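Side-chain contacts in hypothetical protein (PDB 2OBB), which is of unknown function but binds magnesium through a cluster of aspartates and is probably a hydrolase of the haloacid dehalogenase (HAD) type: residues Asp9-Gly12 with Arg18-Arg21; Glu31-Leu36 with His41-Trp46; Gly102-Gly107 with Lys117-Ile122. All blocks are in the same frame, centred on the assembly; numbering follows the deposited sequence.

Contact 1 (Asp9-Gly12 with Arg18-Arg21); sequences DFDG and RYPR. With MG (magnesium ion), chain B.
Asp11 and Tyr19 mark the nearest approach of two loop segments, 9-12 and 18-21, their CA atoms 6.9 Å apart and no direct hydrogen bond joining them. The second loop turns, with a weak bond from Arg21 N to Arg18 O and a cis peptide ahead of Pro20. Across the gap the carboxylate of Asp11 approaches the Tyr19 ring obliquely, OD2 lying 3.8 Å from Tyr19 CD2, with the carboxylate and ring planes almost perpendicular at 88°. Tyr19 holds CG opposite its backbone N (chi1 -179°), which brings the CD2 side of the ring up to the acid. A water bridges the loops, 2.6 Å from Asp11 OD1 and 2.8 Å from Arg21 O, and accepts from Arg18 N at 2.8 Å. OD1 of Asp11 also forms a salt bridge with Arg49; it is the main-chain O of Asp11, not the carboxylate, that binds the magnesium.

The magnesium takes Asp9 OD2 at 2.1 Å and the backbone O of Asp11 at 1.9 Å, with three waters and Asp97 completing six ligands. One of those waters donates to Asp9 OD1, which also forms a salt bridge with Lys88 of the second subunit, and Thr13 bonds to OD2. One carboxylate and one main-chain carbonyl, two residues apart, on the metal is consistent with the DxDx(T/V) motif of HAD-type phosphohydrolases. Gly12 follows with a positive phi of 87°, where a side chain would run into both the metal and the preceding carbonyl. The metal-binding segment leaves the C-terminal end of strand 5-8, and Phe10 and Tyr19 rest on helix 51-62.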
loop_
_atom_site.group_PDB
_atom_site.type_symbol
_atom_site.label_atom_id
_atom_site.label_comp_id
_atom_site.label_asym_id
_atom_site.label_seq_id
_atom_site.Cartn_x
_atom_site.Cartn_y
_atom_site.Cartn_z
ATOM N N ASP A 9 4.204 6.988 -0.617
ATOM C CA ASP A 9 5.499 6.511 -0.165
ATOM C C ASP A 9 6.577 7.509 -0.585
ATOM O O ASP A 9 6.346 8.347 -1.452
ATOM C CB ASP A 9 5.750 5.139 -0.747
ATOM C CG ASP A 9 7.112 4.614 -0.428
ATOM O OD1 ASP A 9 7.456 4.566 0.757
ATOM O OD2 ASP A 9 7.835 4.208 -1.366
ATOM N N PHE A 10 7.748 7.440 0.039
ATOM C CA PHE A 10 8.806 8.326 -0.354
ATOM C C PHE A 10 9.837 7.637 -1.252
ATOM O O PHE A 10 9.875 7.928 -2.469
ATOM C CB PHE A 10 9.461 8.973 0.866
ATOM C CG PHE A 10 10.483 10.020 0.521
ATOM C CD1 PHE A 10 10.106 11.200 -0.128
ATOM C CD2 PHE A 10 11.822 9.850 0.873
ATOM C CE1 PHE A 10 11.055 12.199 -0.432
ATOM C CE2 PHE A 10 12.784 10.851 0.564
ATOM C CZ PHE A 10 12.394 12.018 -0.086
ATOM N N ASP A 11 10.665 6.745 -0.679
ATOM C CA ASP A 11 11.749 6.122 -1.445
ATOM C C ASP A 11 11.269 5.145 -2.525
ATOM O O ASP A 11 10.531 4.180 -2.242
ATOM C CB ASP A 11 12.750 5.418 -0.536
ATOM C CG ASP A 11 13.251 6.305 0.580
ATOM O OD1 ASP A 11 14.178 7.112 0.350
ATOM O OD2 ASP A 11 12.711 6.183 1.699
ATOM N N GLY A 12 11.706 5.395 -3.758
ATOM C CA GLY A 12 11.295 4.592 -4.904
ATOM C C GLY A 12 9.998 5.094 -5.522
ATOM O O GLY A 12 9.580 4.605 -6.567
ATOM N N ARG A 18 17.458 5.576 -2.664
ATOM C CA ARG A 18 18.846 5.631 -2.234
ATOM C C ARG A 18 19.003 5.638 -0.705
ATOM O O ARG A 18 20.036 6.079 -0.180
ATOM C CB ARG A 18 19.541 6.847 -2.857
ATOM C CG ARG A 18 19.699 6.791 -4.347
ATOM C CD ARG A 18 20.583 5.626 -4.784
ATOM N NE ARG A 18 20.797 5.637 -6.234
ATOM C CZ ARG A 18 19.902 5.226 -7.139
ATOM N NH1 ARG A 18 20.205 5.307 -8.430
ATOM N NH2 ARG A 18 18.714 4.732 -6.767
ATOM N N TYR A 19 17.986 5.133 -0.006
ATOM C CA TYR A 19 17.930 5.113 1.458
ATOM C C TYR A 19 19.169 4.484 2.058
ATOM O O TYR A 19 19.581 3.429 1.580
ATOM C CB TYR A 19 16.743 4.285 1.884
ATOM C CG TYR A 19 16.520 4.185 3.368
ATOM C CD1 TYR A 19 17.225 3.260 4.149
ATOM C CD2 TYR A 19 15.558 4.975 3.987
ATOM C CE1 TYR A 19 16.990 3.155 5.529
ATOM C CE2 TYR A 19 15.303 4.878 5.341
ATOM C CZ TYR A 19 16.014 3.970 6.116
ATOM O OH TYR A 19 15.734 3.896 7.467
ATOM N N PRO A 20 19.732 5.070 3.144
ATOM C CA PRO A 20 19.318 6.219 3.977
ATOM C C PRO A 20 19.448 7.598 3.316
ATOM O O PRO A 20 18.999 8.592 3.887
ATOM C CB PRO A 20 20.281 6.144 5.181
ATOM C CG PRO A 20 21.490 5.472 4.644
ATOM C CD PRO A 20 20.983 4.460 3.646
ATOM N N ARG A 21 20.061 7.667 2.139
ATOM C CA ARG A 21 20.198 8.931 1.414
ATOM C C ARG A 21 18.926 9.211 0.620
ATOM O O ARG A 21 17.999 8.388 0.615
ATOM C CB ARG A 21 21.417 8.865 0.506
ATOM C CG ARG A 21 22.691 8.495 1.271
ATOM C CD ARG A 21 23.881 8.216 0.351
ATOM N NE ARG A 21 24.255 9.406 -0.429
ATOM C CZ ARG A 21 23.925 9.623 -1.711
ATOM N NH1 ARG A 21 23.223 8.714 -2.406
ATOM N NH2 ARG A 21 24.312 10.758 -2.307
HETATM MG MG MG B . 9.362 2.803 -1.665
HETATM O O HOH W 1 9.936 2.840 0.269
HETATM O O HOH W 2 16.066 7.647 -1.312
HETATM O O HOH W 3 7.843 1.579 -0.816
HETATM O O HOH W 4 10.726 1.268 -2.177
#

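Contact 2 (Glu31-Leu36 with His41-Trp46); sequences ETLKLL and HRLILW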
loop_
_atom_site.group_PDB
_atom_site.type_symbol
_atom_site.label_atom_id
_atom_site.label_comp_id
_atom_site.label_asym_id
_atom_site.label_seq_id
_atom_site.Cartn_x
_atom_site.Cartn_y
_atom_site.Cartn_z
ATOM N N GLU A 31 5.562 17.950 -8.732
ATOM C CA GLU A 31 4.556 18.611 -9.513
ATOM C C GLU A 31 3.194 17.881 -9.587
ATOM O O GLU A 31 2.158 18.529 -9.519
ATOM C CB GLU A 31 5.131 18.878 -10.891
ATOM C CG GLU A 31 4.126 19.115 -11.947
ATOM C CD GLU A 31 4.796 19.418 -13.264
ATOM O OE1 GLU A 31 5.980 19.870 -13.225
ATOM O OE2 GLU A 31 4.144 19.190 -14.320
ATOM N N THR A 32 3.192 16.560 -9.757
ATOM C CA THR A 32 1.928 15.818 -9.941
ATOM C C THR A 32 1.168 15.804 -8.608
ATOM O O THR A 32 -0.066 15.935 -8.558
ATOM C CB THR A 32 2.161 14.350 -10.490
ATOM O OG1 THR A 32 2.863 14.417 -11.746
ATOM C CG2 THR A 32 0.837 13.590 -10.707
ATOM N N LEU A 33 1.932 15.655 -7.536
ATOM C CA LEU A 33 1.365 15.643 -6.217
ATOM C C LEU A 33 0.771 17.022 -5.907
ATOM O O LEU A 33 -0.351 17.123 -5.397
ATOM C CB LEU A 33 2.415 15.207 -5.182
ATOM C CG LEU A 33 2.777 13.720 -5.141
ATOM C CD1 LEU A 33 4.027 13.450 -4.251
ATOM C CD2 LEU A 33 1.591 12.888 -4.669
ATOM N N LYS A 34 1.491 18.086 -6.259
ATOM C CA LYS A 34 0.948 19.436 -6.045
ATOM C C LYS A 34 -0.316 19.634 -6.854
ATOM O O LYS A 34 -1.296 20.189 -6.359
ATOM C CB LYS A 34 1.966 20.512 -6.351
ATOM C CG LYS A 34 2.928 20.734 -5.180
ATOM C CD LYS A 34 4.337 20.995 -5.654
ATOM C CE LYS A 34 4.564 22.405 -6.153
ATOM N NZ LYS A 34 5.961 22.553 -6.722
ATOM N N LEU A 35 -0.309 19.169 -8.093
ATOM C CA LEU A 35 -1.522 19.232 -8.891
ATOM C C LEU A 35 -2.659 18.527 -8.156
ATOM O O LEU A 35 -3.755 19.037 -8.144
ATOM C CB LEU A 35 -1.315 18.662 -10.294
ATOM C CG LEU A 35 -2.467 18.739 -11.292
ATOM C CD1 LEU A 35 -3.132 20.133 -11.328
ATOM C CD2 LEU A 35 -1.901 18.389 -12.658
ATOM N N LEU A 36 -2.395 17.374 -7.534
ATOM C CA LEU A 36 -3.443 16.632 -6.785
ATOM C C LEU A 36 -4.029 17.409 -5.586
ATOM O O LEU A 36 -5.235 17.416 -5.370
ATOM C CB LEU A 36 -2.937 15.241 -6.345
ATOM C CG LEU A 36 -2.746 14.210 -7.480
ATOM C CD1 LEU A 36 -1.996 12.976 -7.002
ATOM C CD2 LEU A 36 -4.076 13.816 -8.162
ATOM N N HIS A 41 -7.207 17.008 -2.949
ATOM C CA HIS A 41 -6.861 15.733 -2.311
ATOM C C HIS A 41 -5.940 16.071 -1.148
ATOM O O HIS A 41 -5.263 17.101 -1.179
ATOM C CB HIS A 41 -6.196 14.755 -3.299
ATOM C CG HIS A 41 -7.095 14.339 -4.419
ATOM N ND1 HIS A 41 -8.224 13.575 -4.223
ATOM C CD2 HIS A 41 -7.064 14.625 -5.743
ATOM C CE1 HIS A 41 -8.846 13.397 -5.377
ATOM N NE2 HIS A 41 -8.162 14.030 -6.315
ATOM N N ARG A 42 -5.940 15.222 -0.125
ATOM C CA ARG A 42 -4.999 15.358 0.970
ATOM C C ARG A 42 -3.869 14.376 0.717
ATOM O O ARG A 42 -4.148 13.253 0.339
ATOM C CB ARG A 42 -5.651 15.012 2.301
ATOM C CG ARG A 42 -6.616 16.035 2.820
ATOM C CD ARG A 42 -7.272 15.509 4.076
ATOM N NE ARG A 42 -8.055 16.560 4.722
ATOM C CZ ARG A 42 -8.745 16.406 5.843
ATOM N NH1 ARG A 42 -8.747 15.248 6.487
ATOM N NH2 ARG A 42 -9.412 17.420 6.327
ATOM N N LEU A 43 -2.624 14.811 0.911
ATOM C CA LEU A 43 -1.462 13.945 0.808
ATOM C C LEU A 43 -0.906 13.655 2.176
ATOM O O LEU A 43 -0.636 14.561 2.952
ATOM C CB LEU A 43 -0.370 14.591 -0.061
ATOM C CG LEU A 43 -0.842 15.104 -1.438
ATOM C CD1 LEU A 43 0.364 15.610 -2.234
ATOM C CD2 LEU A 43 -1.621 14.073 -2.231
ATOM N N ILE A 44 -0.731 12.382 2.478
ATOM C CA ILE A 44 -0.075 11.984 3.709
ATOM C C ILE A 44 1.183 11.233 3.337
ATOM O O ILE A 44 1.124 10.271 2.595
ATOM C CB ILE A 44 -0.986 11.094 4.590
ATOM C CG1 ILE A 44 -2.243 11.868 5.006
ATOM C CG2 ILE A 44 -0.241 10.596 5.824
ATOM C CD1 ILE A 44 -3.124 11.073 5.959
ATOM N N LEU A 45 2.324 11.675 3.853
ATOM C CA LEU A 45 3.558 10.933 3.665
ATOM C C LEU A 45 3.500 9.634 4.458
ATOM O O LEU A 45 3.123 9.634 5.642
ATOM C CB LEU A 45 4.756 11.777 4.048
ATOM C CG LEU A 45 6.122 11.203 3.665
ATOM C CD1 LEU A 45 6.259 11.014 2.134
ATOM C CD2 LEU A 45 7.193 12.159 4.213
ATOM N N TRP A 46 3.832 8.528 3.790
ATOM C CA TRP A 46 3.700 7.189 4.371
ATOM C C TRP A 46 4.977 6.438 4.085
ATOM O O TRP A 46 5.134 5.870 3.000
ATOM C CB TRP A 46 2.502 6.492 3.724
ATOM C CG TRP A 46 1.961 5.217 4.332
ATOM C CD1 TRP A 46 1.466 4.170 3.632
ATOM C CD2 TRP A 46 1.820 4.864 5.738
ATOM N NE1 TRP A 46 1.031 3.189 4.490
ATOM C CE2 TRP A 46 1.231 3.586 5.782
ATOM C CE3 TRP A 46 2.142 5.500 6.945
ATOM C CZ2 TRP A 46 0.919 2.928 6.991
ATOM C CZ3 TRP A 46 1.854 4.853 8.142
ATOM C CH2 TRP A 46 1.236 3.566 8.153
#
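Leu33 and Leu36 of helix 29-38 lie over Leu43 of strand 42-45 and His41 just before it, the backbones converging from 7.8 Å between the CA atoms of Leu33 and Leu43 to 5.7 Å between those of Leu36 and His41. At the close end a main-chain bond ties the two segments together: His41 N donates to Leu36 O at 3.1 Å with an N-H...O angle of 159°, approaching from 29° out of the carbonyl plane. The same oxygen sits at the edge of the imidazole, near its plane, 3.4 Å from His41 CD2. That carbon also meets the CD2 methyl of Leu36 at 3.9 Å, so the ring is set against both the backbone and the side chain of one residue. Its ND1 turns to another partner, the backbone N of Met4.

This is the return leg of a right-handed beta-alpha-beta crossover, in which strand 5-8 leads through a long loop to helix 29-38 and the chain comes back as strand 42-45, parallel to the first. The helix covers one face of the parallel sheet, as in a Rossmann-like fold.

Further along, the side chains that meet are apolar. Leu43 keeps CG opposite its carbonyl carbon (chi1 -51°), and its CD1 methyl is directed at the helix, 3.6 Å from Leu33 CB and as close to Leu33 O. The two leucines run obliquely to one another, with Leu33 CD2 at 3.9 Å from the same methyl. The other branch, Leu43 CD2, makes a looser approach to Leu36 CB at 4.5 Å. Leu33 also rests on Val8 of strand 5-8 and on Trp106 of helix 106-115, while His41 packs on Ile6.

Contact 3 (Gly102-Gly107 with Lys117-Ile122); sequences GIPDWG and KTFADI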
loop_
_atom_site.group_PDB
_atom_site.type_symbol
_atom_site.label_atom_id
_atom_site.label_comp_id
_atom_site.label_asym_id
_atom_site.label_seq_id
_atom_site.Cartn_x
_atom_site.Cartn_y
_atom_site.Cartn_z
ATOM N N GLY A 102 3.642 -2.961 -9.364
ATOM C CA GLY A 102 4.484 -1.777 -9.487
ATOM C C GLY A 102 3.709 -0.499 -9.763
ATOM O O GLY A 102 2.537 -0.541 -10.175
ATOM N N ILE A 103 4.326 0.652 -9.519
ATOM C CA ILE A 103 3.656 1.918 -9.887
ATOM C C ILE A 103 4.106 2.454 -11.240
ATOM O O ILE A 103 5.285 2.327 -11.609
ATOM C CB ILE A 103 3.629 3.011 -8.794
ATOM C CG1 ILE A 103 5.051 3.483 -8.414
ATOM C CG2 ILE A 103 2.635 2.575 -7.513
ATOM C CD1 ILE A 103 4.959 4.897 -7.752
ATOM N N PRO A 104 3.140 3.007 -12.006
ATOM C CA PRO A 104 3.455 3.476 -13.353
ATOM C C PRO A 104 3.975 4.899 -13.180
ATOM O O PRO A 104 4.057 5.396 -12.065
ATOM C CB PRO A 104 2.098 3.436 -14.060
ATOM C CG PRO A 104 1.102 3.688 -12.938
ATOM C CD PRO A 104 1.736 3.279 -11.633
ATOM N N ASP A 105 4.353 5.568 -14.246
ATOM C CA ASP A 105 4.832 6.909 -14.027
ATOM C C ASP A 105 3.688 7.850 -13.628
ATOM O O ASP A 105 2.469 7.544 -13.805
ATOM C CB ASP A 105 5.615 7.405 -15.231
ATOM C CG ASP A 105 4.812 7.358 -16.484
ATOM O OD1 ASP A 105 3.669 7.861 -16.461
ATOM O OD2 ASP A 105 5.338 6.840 -17.505
ATOM N N TRP A 106 4.097 8.993 -13.099
ATOM C CA TRP A 106 3.205 9.954 -12.498
ATOM C C TRP A 106 2.129 10.481 -13.445
ATOM O O TRP A 106 1.014 10.749 -12.995
ATOM C CB TRP A 106 4.023 11.059 -11.873
ATOM C CG TRP A 106 4.644 10.568 -10.598
ATOM C CD1 TRP A 106 5.928 10.119 -10.410
ATOM C CD2 TRP A 106 4.002 10.508 -9.320
ATOM N NE1 TRP A 106 6.116 9.768 -9.072
ATOM C CE2 TRP A 106 4.952 10.006 -8.386
ATOM C CE3 TRP A 106 2.716 10.820 -8.873
ATOM C CZ2 TRP A 106 4.644 9.801 -7.031
ATOM C CZ3 TRP A 106 2.409 10.621 -7.484
ATOM C CH2 TRP A 106 3.380 10.126 -6.599
ATOM N N GLY A 107 2.440 10.583 -14.742
ATOM C CA GLY A 107 1.406 10.780 -15.763
ATOM C C GLY A 107 0.213 9.839 -15.623
ATOM O O GLY A 107 -0.937 10.285 -15.603
ATOM N N LYS A 117 -9.757 5.467 -12.961
ATOM C CA LYS A 117 -9.370 4.422 -13.886
ATOM C C LYS A 117 -8.412 3.448 -13.228
ATOM O O LYS A 117 -7.559 3.833 -12.421
ATOM C CB LYS A 117 -8.695 5.026 -15.120
ATOM C CG LYS A 117 -9.628 5.506 -16.212
ATOM C CD LYS A 117 -8.820 6.198 -17.303
ATOM C CE LYS A 117 -9.612 6.403 -18.604
ATOM N NZ LYS A 117 -8.773 7.120 -19.646
ATOM N N THR A 118 -8.562 2.193 -13.621
ATOM C CA THR A 118 -7.759 1.078 -13.158
ATOM C C THR A 118 -6.685 0.858 -14.204
ATOM O O THR A 118 -6.784 1.386 -15.308
ATOM C CB THR A 118 -8.620 -0.211 -13.074
ATOM O OG1 THR A 118 -9.219 -0.461 -14.348
ATOM C CG2 THR A 118 -9.726 -0.076 -12.037
ATOM N N PHE A 119 -5.662 0.070 -13.870
ATOM C CA PHE A 119 -4.679 -0.314 -14.871
ATOM C C PHE A 119 -5.445 -0.921 -16.041
ATOM O O PHE A 119 -5.106 -0.691 -17.207
ATOM C CB PHE A 119 -3.688 -1.320 -14.302
ATOM C CG PHE A 119 -2.664 -0.717 -13.356
ATOM C CD1 PHE A 119 -1.480 -0.168 -13.845
ATOM C CD2 PHE A 119 -2.878 -0.720 -11.992
ATOM C CE1 PHE A 119 -0.522 0.354 -12.991
ATOM C CE2 PHE A 119 -1.936 -0.182 -11.126
ATOM C CZ PHE A 119 -0.739 0.350 -11.633
ATOM N N ALA A 120 -6.505 -1.659 -15.726
ATOM C CA ALA A 120 -7.297 -2.356 -16.751
ATOM C C ALA A 120 -7.818 -1.356 -17.778
ATOM O O ALA A 120 -7.564 -1.499 -18.976
ATOM C CB ALA A 120 -8.434 -3.135 -16.116
ATOM N N ASP A 121 -8.507 -0.323 -17.291
ATOM C CA ASP A 121 -8.957 0.806 -18.118
ATOM C C ASP A 121 -7.833 1.414 -18.940
ATOM O O ASP A 121 -7.944 1.478 -20.153
ATOM C CB ASP A 121 -9.568 1.897 -17.248
ATOM C CG ASP A 121 -10.761 1.417 -16.475
ATOM O OD1 ASP A 121 -11.442 0.474 -16.944
ATOM O OD2 ASP A 121 -11.022 1.982 -15.398
ATOM N N ILE A 122 -6.759 1.850 -18.272
ATOM C CA ILE A 122 -5.609 2.463 -18.924
ATOM C C ILE A 122 -5.175 1.652 -20.130
ATOM O O ILE A 122 -5.083 2.178 -21.240
ATOM C CB ILE A 122 -4.407 2.607 -17.953
ATOM C CG1 ILE A 122 -4.735 3.556 -16.798
ATOM C CG2 ILE A 122 -3.134 3.059 -18.701
ATOM C CD1 ILE A 122 -4.935 5.008 -17.198
#
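Phe119 has its CG opposite the carbonyl carbon (chi1 -75°) and its ring turned nearly square to the CA-CB-CG plane (chi2 -87°), a pose that carries CE1 and CZ out to Pro104 and Gly102. The contact joins the start of two successive helices, 106-115 and 119-123: Phe119 is the first residue of its helix, and Pro104 stands two residues before the other. Thr118 and Asp121 close the N-terminus of helix 119-123 with a capping box.

Pro104 meets the far end of the ring obliquely. Its CG lies 3.7 Å from Phe119 CE1, while CD reaches CZ of the same phenylalanine at 3.8 Å, so two ring carbons of the proline bear on neighbouring atoms of the phenyl group. The carbonyl O of Gly102 comes to 3.7 Å from Phe119 CZ, also at a slant, adding a polar atom beside an otherwise apolar patch. An alanine at Pro104 would lack CG and CD, and would probably leave the end of the phenyl ring without most of its cover on this side.

The site lies at the dimer interface: Phe119 stacks with Phe119 of the second subunit and packs on Val100 of that subunit, while Pro104 also touches Met112 within its own chain. Asp105, the N-cap of helix 106-115, makes a weak bond through OD1 to Ile108 N.

In the capping box, Asp121 N donates to Thr118 OG1 along a nearly straight line, 175°, and in return Thr118 N gives its hydrogen to Asp121 OD2 at 3.0 Å, entering from above the carboxylate plane.

In the fold
Contact 2 is the buried one, leucines and a histidine joining helix 29-38 to strand 42-45, while contacts 1 and 3 are only partly buried. Contact 1 works with a metal, a water and carboxylates in loops beyond the end of strand 5-8; contact 3 sets a proline against a phenyl ring. All three reach the second subunit, contact 3 bringing Phe119 against its counterpart there. Contact 2 touches both of the others: Phe10 meets Leu45, and Trp106 lies on Thr32 and Leu33. Contacts 1 and 3 do not touch, their centres about 22 Å apart. Along the chain the three follow in series, from the metal-binding loop through the crossover to the C-terminal helices.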